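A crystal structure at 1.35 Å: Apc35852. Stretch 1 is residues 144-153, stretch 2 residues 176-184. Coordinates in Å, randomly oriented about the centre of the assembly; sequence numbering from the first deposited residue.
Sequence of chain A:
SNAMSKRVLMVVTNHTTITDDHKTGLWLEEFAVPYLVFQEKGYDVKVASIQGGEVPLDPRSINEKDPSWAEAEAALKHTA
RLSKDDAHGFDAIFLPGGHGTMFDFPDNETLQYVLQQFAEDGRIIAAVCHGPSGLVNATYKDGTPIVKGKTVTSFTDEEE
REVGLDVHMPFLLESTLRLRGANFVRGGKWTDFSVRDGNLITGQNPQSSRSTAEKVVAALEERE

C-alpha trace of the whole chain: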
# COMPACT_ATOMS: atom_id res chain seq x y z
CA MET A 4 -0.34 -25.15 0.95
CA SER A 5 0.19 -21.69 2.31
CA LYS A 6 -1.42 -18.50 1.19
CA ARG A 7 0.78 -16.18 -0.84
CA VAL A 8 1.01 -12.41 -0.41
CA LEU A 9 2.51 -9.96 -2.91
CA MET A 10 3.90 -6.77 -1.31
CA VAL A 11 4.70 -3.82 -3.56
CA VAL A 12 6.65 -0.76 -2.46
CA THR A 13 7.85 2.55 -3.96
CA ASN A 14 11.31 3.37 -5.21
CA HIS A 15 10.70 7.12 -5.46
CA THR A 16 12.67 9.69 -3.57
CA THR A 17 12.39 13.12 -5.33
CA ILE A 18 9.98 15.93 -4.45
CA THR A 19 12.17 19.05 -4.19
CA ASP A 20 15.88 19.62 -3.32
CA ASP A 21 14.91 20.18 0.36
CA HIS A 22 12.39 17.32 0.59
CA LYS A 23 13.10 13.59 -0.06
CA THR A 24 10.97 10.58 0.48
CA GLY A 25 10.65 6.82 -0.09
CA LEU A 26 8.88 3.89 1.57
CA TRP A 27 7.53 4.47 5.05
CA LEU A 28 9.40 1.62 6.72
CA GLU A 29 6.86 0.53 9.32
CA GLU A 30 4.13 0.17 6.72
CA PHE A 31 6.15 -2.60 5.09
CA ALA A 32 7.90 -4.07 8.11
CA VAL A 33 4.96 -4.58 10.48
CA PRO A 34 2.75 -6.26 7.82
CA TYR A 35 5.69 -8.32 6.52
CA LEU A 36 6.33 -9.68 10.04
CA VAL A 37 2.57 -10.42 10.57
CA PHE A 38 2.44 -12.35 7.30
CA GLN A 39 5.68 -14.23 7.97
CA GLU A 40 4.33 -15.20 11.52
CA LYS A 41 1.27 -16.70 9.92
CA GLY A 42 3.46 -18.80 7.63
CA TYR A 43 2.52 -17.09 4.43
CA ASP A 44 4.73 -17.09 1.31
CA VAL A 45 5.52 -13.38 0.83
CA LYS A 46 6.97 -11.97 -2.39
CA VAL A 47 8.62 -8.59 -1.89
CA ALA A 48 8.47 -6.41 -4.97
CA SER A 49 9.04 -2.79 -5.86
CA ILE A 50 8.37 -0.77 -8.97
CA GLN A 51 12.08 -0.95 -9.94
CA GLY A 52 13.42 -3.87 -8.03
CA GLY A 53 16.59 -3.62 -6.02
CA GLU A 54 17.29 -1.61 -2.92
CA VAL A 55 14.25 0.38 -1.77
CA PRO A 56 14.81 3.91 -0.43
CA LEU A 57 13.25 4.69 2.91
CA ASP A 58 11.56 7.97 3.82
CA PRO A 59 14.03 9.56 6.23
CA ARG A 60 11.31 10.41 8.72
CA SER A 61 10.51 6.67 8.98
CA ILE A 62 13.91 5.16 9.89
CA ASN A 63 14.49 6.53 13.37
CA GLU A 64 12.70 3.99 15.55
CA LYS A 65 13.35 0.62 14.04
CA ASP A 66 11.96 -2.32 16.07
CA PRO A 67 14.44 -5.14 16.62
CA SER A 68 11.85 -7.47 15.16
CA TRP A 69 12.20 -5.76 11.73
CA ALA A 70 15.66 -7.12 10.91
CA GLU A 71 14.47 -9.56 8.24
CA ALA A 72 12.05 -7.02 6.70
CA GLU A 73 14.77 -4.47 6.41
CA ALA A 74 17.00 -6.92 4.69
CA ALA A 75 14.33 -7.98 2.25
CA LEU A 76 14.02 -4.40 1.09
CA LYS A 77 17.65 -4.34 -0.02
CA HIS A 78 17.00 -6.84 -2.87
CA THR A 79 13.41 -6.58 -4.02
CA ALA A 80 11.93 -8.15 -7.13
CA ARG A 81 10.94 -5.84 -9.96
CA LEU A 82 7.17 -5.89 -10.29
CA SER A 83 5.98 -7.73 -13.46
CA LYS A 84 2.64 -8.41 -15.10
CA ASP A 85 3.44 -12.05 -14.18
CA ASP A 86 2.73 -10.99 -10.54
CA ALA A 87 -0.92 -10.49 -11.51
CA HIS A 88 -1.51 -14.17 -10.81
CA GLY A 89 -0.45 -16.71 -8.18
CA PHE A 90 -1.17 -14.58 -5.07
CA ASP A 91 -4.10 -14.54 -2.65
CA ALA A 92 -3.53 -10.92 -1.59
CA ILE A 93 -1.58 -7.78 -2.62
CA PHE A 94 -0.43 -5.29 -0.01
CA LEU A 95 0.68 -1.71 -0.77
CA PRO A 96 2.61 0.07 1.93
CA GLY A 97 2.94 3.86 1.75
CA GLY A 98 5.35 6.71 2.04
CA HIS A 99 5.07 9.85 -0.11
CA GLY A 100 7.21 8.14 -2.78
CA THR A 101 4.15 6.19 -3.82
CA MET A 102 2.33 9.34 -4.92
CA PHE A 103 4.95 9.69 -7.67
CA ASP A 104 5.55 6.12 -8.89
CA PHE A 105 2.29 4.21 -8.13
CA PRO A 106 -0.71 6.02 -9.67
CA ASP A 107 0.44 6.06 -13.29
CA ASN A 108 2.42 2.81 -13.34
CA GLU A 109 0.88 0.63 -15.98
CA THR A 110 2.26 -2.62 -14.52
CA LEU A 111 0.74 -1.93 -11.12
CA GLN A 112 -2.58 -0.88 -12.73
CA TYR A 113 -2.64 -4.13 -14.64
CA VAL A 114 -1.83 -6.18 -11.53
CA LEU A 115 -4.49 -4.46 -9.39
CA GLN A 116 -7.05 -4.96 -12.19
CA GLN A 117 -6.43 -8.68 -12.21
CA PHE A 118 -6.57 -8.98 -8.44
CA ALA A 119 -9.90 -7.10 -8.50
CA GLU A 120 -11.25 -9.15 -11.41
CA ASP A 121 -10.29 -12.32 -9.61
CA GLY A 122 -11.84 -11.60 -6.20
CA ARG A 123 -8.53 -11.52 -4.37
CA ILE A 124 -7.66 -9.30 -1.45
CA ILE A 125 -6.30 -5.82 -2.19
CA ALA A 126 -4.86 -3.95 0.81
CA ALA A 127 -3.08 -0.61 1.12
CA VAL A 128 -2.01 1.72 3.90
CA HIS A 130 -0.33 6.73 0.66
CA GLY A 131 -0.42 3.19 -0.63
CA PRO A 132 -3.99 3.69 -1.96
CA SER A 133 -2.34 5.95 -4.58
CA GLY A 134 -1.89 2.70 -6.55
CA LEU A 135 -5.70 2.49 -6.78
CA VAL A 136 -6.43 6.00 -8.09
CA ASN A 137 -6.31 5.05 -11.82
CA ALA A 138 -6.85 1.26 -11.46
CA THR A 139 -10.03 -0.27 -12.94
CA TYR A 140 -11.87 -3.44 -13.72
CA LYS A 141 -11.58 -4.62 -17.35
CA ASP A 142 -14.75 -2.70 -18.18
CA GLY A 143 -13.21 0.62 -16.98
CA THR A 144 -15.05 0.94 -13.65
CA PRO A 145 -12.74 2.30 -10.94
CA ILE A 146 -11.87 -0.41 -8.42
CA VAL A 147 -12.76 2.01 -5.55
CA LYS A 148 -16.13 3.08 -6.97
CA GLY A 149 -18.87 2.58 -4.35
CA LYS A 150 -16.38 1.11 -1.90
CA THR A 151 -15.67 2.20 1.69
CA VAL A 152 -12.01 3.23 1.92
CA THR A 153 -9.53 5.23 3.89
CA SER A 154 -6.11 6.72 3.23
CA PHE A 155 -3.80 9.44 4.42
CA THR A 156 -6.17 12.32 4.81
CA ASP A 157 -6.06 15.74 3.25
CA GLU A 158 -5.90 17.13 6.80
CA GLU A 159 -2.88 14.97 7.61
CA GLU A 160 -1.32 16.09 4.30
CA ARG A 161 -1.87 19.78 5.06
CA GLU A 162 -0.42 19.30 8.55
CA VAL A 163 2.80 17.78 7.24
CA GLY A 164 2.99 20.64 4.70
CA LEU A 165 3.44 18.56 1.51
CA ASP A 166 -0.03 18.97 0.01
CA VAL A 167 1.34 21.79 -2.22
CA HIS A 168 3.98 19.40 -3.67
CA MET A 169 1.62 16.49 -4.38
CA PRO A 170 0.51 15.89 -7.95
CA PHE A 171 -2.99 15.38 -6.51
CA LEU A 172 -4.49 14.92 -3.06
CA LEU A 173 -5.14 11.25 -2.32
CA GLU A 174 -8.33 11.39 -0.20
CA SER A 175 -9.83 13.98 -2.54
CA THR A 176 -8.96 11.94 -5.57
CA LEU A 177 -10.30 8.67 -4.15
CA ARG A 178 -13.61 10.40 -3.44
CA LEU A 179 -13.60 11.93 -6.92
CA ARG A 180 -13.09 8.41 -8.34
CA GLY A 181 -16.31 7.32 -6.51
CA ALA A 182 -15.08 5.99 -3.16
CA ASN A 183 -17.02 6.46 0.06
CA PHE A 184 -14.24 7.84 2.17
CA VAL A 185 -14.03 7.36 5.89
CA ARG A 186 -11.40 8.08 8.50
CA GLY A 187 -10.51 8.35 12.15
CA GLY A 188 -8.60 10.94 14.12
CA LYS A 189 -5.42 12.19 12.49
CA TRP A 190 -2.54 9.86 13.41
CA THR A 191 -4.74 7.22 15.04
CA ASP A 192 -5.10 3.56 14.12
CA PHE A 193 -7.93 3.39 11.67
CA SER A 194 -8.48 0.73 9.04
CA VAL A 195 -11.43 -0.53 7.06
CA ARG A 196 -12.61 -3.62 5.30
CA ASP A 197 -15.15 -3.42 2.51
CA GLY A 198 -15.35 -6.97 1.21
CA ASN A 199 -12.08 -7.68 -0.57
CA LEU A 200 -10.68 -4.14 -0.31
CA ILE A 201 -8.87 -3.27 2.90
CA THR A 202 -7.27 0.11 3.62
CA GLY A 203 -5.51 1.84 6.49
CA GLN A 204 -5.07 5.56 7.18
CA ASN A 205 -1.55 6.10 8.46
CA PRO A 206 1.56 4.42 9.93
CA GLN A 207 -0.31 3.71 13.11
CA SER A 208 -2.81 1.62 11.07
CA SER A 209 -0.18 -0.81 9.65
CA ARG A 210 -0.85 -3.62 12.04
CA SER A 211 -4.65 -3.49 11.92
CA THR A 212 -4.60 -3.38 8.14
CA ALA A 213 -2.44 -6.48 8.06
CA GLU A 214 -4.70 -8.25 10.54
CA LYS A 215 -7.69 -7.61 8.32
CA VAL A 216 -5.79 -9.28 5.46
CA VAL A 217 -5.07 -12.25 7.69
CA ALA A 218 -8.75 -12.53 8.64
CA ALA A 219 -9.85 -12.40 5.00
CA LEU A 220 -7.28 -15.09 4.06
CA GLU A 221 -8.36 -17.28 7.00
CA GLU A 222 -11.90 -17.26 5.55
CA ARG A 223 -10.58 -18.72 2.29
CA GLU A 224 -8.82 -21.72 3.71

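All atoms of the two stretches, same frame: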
# COMPACT_ATOMS: atom_id res chain seq x y z
N THR A 144 -14.52 0.48 -14.94
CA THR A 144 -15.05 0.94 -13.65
C THR A 144 -13.92 1.06 -12.63
O THR A 144 -13.19 0.09 -12.43
CB THR A 144 -16.06 -0.09 -13.11
OG1 THR A 144 -17.19 -0.23 -13.99
CG2 THR A 144 -16.66 0.34 -11.76
N PRO A 145 -13.78 2.20 -11.97
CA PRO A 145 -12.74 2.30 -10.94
C PRO A 145 -12.92 1.24 -9.86
O PRO A 145 -14.05 0.99 -9.39
CB PRO A 145 -12.96 3.68 -10.33
CG PRO A 145 -13.47 4.45 -11.42
CD PRO A 145 -14.49 3.49 -12.09
N ILE A 146 -11.82 0.59 -9.49
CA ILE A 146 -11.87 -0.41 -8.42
C ILE A 146 -12.49 0.14 -7.13
O ILE A 146 -13.23 -0.58 -6.46
CB ILE A 146 -10.47 -1.02 -8.16
CG1 ILE A 146 -10.01 -1.86 -9.38
CG2 ILE A 146 -10.51 -1.84 -6.89
CD1 ILE A 146 -8.56 -2.17 -9.43
N VAL A 147 -12.21 1.40 -6.79
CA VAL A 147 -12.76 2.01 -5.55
C VAL A 147 -14.19 2.56 -5.63
O VAL A 147 -14.71 3.05 -4.64
CB VAL A 147 -11.86 3.12 -4.99
CG1 VAL A 147 -10.48 2.57 -4.77
CG2 VAL A 147 -11.78 4.33 -5.93
N LYS A 148 -14.78 2.54 -6.82
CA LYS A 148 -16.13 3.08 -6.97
C LYS A 148 -17.15 2.36 -6.10
O LYS A 148 -17.31 1.15 -6.20
CB LYS A 148 -16.56 3.07 -8.45
CG LYS A 148 -18.01 3.45 -8.69
CD LYS A 148 -18.29 3.73 -10.16
CE LYS A 148 -19.78 4.07 -10.39
NZ LYS A 148 -20.06 4.76 -11.70
N GLY A 149 -17.84 3.13 -5.25
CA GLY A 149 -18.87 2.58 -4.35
C GLY A 149 -18.34 1.81 -3.16
O GLY A 149 -19.10 1.21 -2.40
N LYS A 150 -17.03 1.86 -2.98
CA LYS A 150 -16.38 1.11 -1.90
C LYS A 150 -16.01 2.03 -0.74
O LYS A 150 -15.63 3.19 -0.96
CB LYS A 150 -15.11 0.44 -2.40
CG LYS A 150 -15.29 -0.59 -3.51
CD LYS A 150 -16.11 -1.77 -3.06
CE LYS A 150 -15.29 -2.71 -2.18
NZ LYS A 150 -14.50 -3.66 -3.00
N THR A 151 -16.07 1.50 0.48
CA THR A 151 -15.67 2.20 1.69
C THR A 151 -14.15 2.09 1.80
O THR A 151 -13.62 0.99 1.87
CB THR A 151 -16.32 1.59 2.93
OG1 THR A 151 -17.75 1.75 2.86
CG2 THR A 151 -15.90 2.35 4.20
N VAL A 152 -13.46 3.22 1.85
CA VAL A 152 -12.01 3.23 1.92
C VAL A 152 -11.52 4.33 2.81
O VAL A 152 -12.24 5.34 3.06
CB VAL A 152 -11.35 3.42 0.58
CG1 VAL A 152 -11.83 2.44 -0.42
CG2 VAL A 152 -11.48 4.85 0.07
N THR A 153 -10.27 4.18 3.24
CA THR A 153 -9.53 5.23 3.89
C THR A 153 -8.16 5.38 3.27
O THR A 153 -7.74 4.56 2.46
CB THR A 153 -9.47 4.98 5.40
OG1 THR A 153 -9.03 6.14 6.10
CG2 THR A 153 -8.52 3.87 5.81
N THR A 176 -8.93 12.63 -4.30
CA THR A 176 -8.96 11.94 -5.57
C THR A 176 -9.73 10.61 -5.47
O THR A 176 -10.49 10.23 -6.37
CB THR A 176 -7.53 11.86 -6.16
OG1 THR A 176 -7.04 13.20 -6.34
CG2 THR A 176 -7.52 11.32 -7.57
N LEU A 177 -9.53 9.89 -4.36
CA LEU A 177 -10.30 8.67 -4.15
C LEU A 177 -11.80 8.94 -4.10
O LEU A 177 -12.60 8.21 -4.68
CB LEU A 177 -9.89 7.99 -2.85
CG LEU A 177 -8.53 7.34 -2.83
CD1 LEU A 177 -8.13 7.06 -1.40
CD2 LEU A 177 -8.48 6.12 -3.73
N ARG A 178 -12.20 10.01 -3.41
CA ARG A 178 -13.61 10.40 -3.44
C ARG A 178 -14.10 10.79 -4.84
O ARG A 178 -15.17 10.38 -5.27
CB ARG A 178 -13.89 11.50 -2.43
CG ARG A 178 -15.30 11.96 -2.45
CD ARG A 178 -15.60 13.12 -1.52
NE ARG A 178 -15.10 12.84 -0.17
CZ ARG A 178 -13.98 13.31 0.35
NH1 ARG A 178 -13.66 12.99 1.58
NH2 ARG A 178 -13.17 14.12 -0.35
N LEU A 179 -13.29 11.54 -5.56
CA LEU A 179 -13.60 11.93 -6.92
C LEU A 179 -13.77 10.72 -7.83
O LEU A 179 -14.61 10.76 -8.73
CB LEU A 179 -12.48 12.84 -7.44
CG LEU A 179 -12.62 13.59 -8.74
CD1 LEU A 179 -13.87 14.43 -8.68
CD2 LEU A 179 -11.39 14.48 -8.98
N ARG A 180 -12.99 9.66 -7.58
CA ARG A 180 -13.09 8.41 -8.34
C ARG A 180 -14.32 7.55 -7.91
O ARG A 180 -14.59 6.49 -8.48
CB ARG A 180 -11.77 7.59 -8.22
CG ARG A 180 -10.52 8.30 -8.82
CD ARG A 180 -10.40 8.22 -10.35
NE ARG A 180 -9.13 8.78 -10.83
CZ ARG A 180 -8.89 10.05 -11.09
NH1 ARG A 180 -9.84 10.98 -11.00
NH2 ARG A 180 -7.66 10.40 -11.49
N GLY A 181 -15.05 7.98 -6.89
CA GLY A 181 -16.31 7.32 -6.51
C GLY A 181 -16.27 6.56 -5.20
O GLY A 181 -17.23 5.88 -4.87
N ALA A 182 -15.17 6.64 -4.47
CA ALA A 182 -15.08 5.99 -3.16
C ALA A 182 -15.88 6.72 -2.10
O ALA A 182 -16.06 7.95 -2.16
CB ALA A 182 -13.62 5.88 -2.74
N ASN A 183 -16.40 5.94 -1.16
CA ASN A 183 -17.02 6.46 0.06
C ASN A 183 -15.95 6.49 1.11
O ASN A 183 -15.59 5.44 1.67
CB ASN A 183 -18.19 5.58 0.49
CG ASN A 183 -19.30 5.61 -0.50
OD1 ASN A 183 -19.66 6.68 -0.99
ND2 ASN A 183 -19.84 4.45 -0.83
N PHE A 184 -15.41 7.67 1.35
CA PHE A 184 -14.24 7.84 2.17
C PHE A 184 -14.64 7.94 3.62
O PHE A 184 -15.65 8.57 3.97
CB PHE A 184 -13.47 9.10 1.74
CG PHE A 184 -12.09 9.18 2.32
CD1 PHE A 184 -11.01 8.60 1.68
CD2 PHE A 184 -11.90 9.77 3.55
CE1 PHE A 184 -9.73 8.66 2.25
CE2 PHE A 184 -10.65 9.81 4.12
CZ PHE A 184 -9.56 9.26 3.46
O HOH W 1 -19.55 2.11 0.85

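The two stretches meet as a short parallel strand pairing, extended at its start by a turn that docks on the end of a helix and backed by a small apolar cluster. The evidence for the pairing is the register, with CA atoms 4.8 Å apart for Thr151 and Asn183 and 5.1 Å for Val152 and Phe184, together with two backbone hydrogen bonds that bracket Thr151: Asn183 N donates to Lys150 O (2.9 Å, 153°), and Val152 N donates to Asn183 O (3.1 Å, 159°). CA-H...O contacts supplement them, from Thr151 CA to Asn183 O (3.2 Å) and from Phe184 CA to Val152 O (3.3 Å).

Before the strands, Gly149 N donates to Gly181 O at 2.8 Å and 171°, a nearly linear bond. Gly149 lies within the type II turn from Val147 to Lys150, where its phi of 75° favours glycine. Gly181 follows the helix in a Schellman motif, with Ala182 N bonded to Leu177 O (3.0 Å) and Gly181 N to Arg178 O (2.9 Å). At its phi of 110° a CB would be jammed against the carbonyl O of Arg180, which by itself calls for glycine; an ideal CB would also come tightly, 3.3 Å, to Lys148 CG.

Ala182 is the small hub of the apolar cluster: its CB lies 4.0 Å from Val147 CB and 3.7 Å from Val152 CG2. Leu177 reaches both valines, with CD2 4.2 Å from Val147 CG1 and CD1 4.3 Å from Val152 CG2. Val152 and Phe184 share one sheet face, Val152 CG2 standing 4.1 Å from Phe184 CD1, while Val152 O sits over a face of the ring.

Thr151 and Asn183 occupy the other face, where a water links their polar groups: it accepts from Asn183 ND2 (2.9 Å), hydrogen-bonds Thr151 OG1 (2.7 Å), and donates weakly to Gly149 O (3.4 Å).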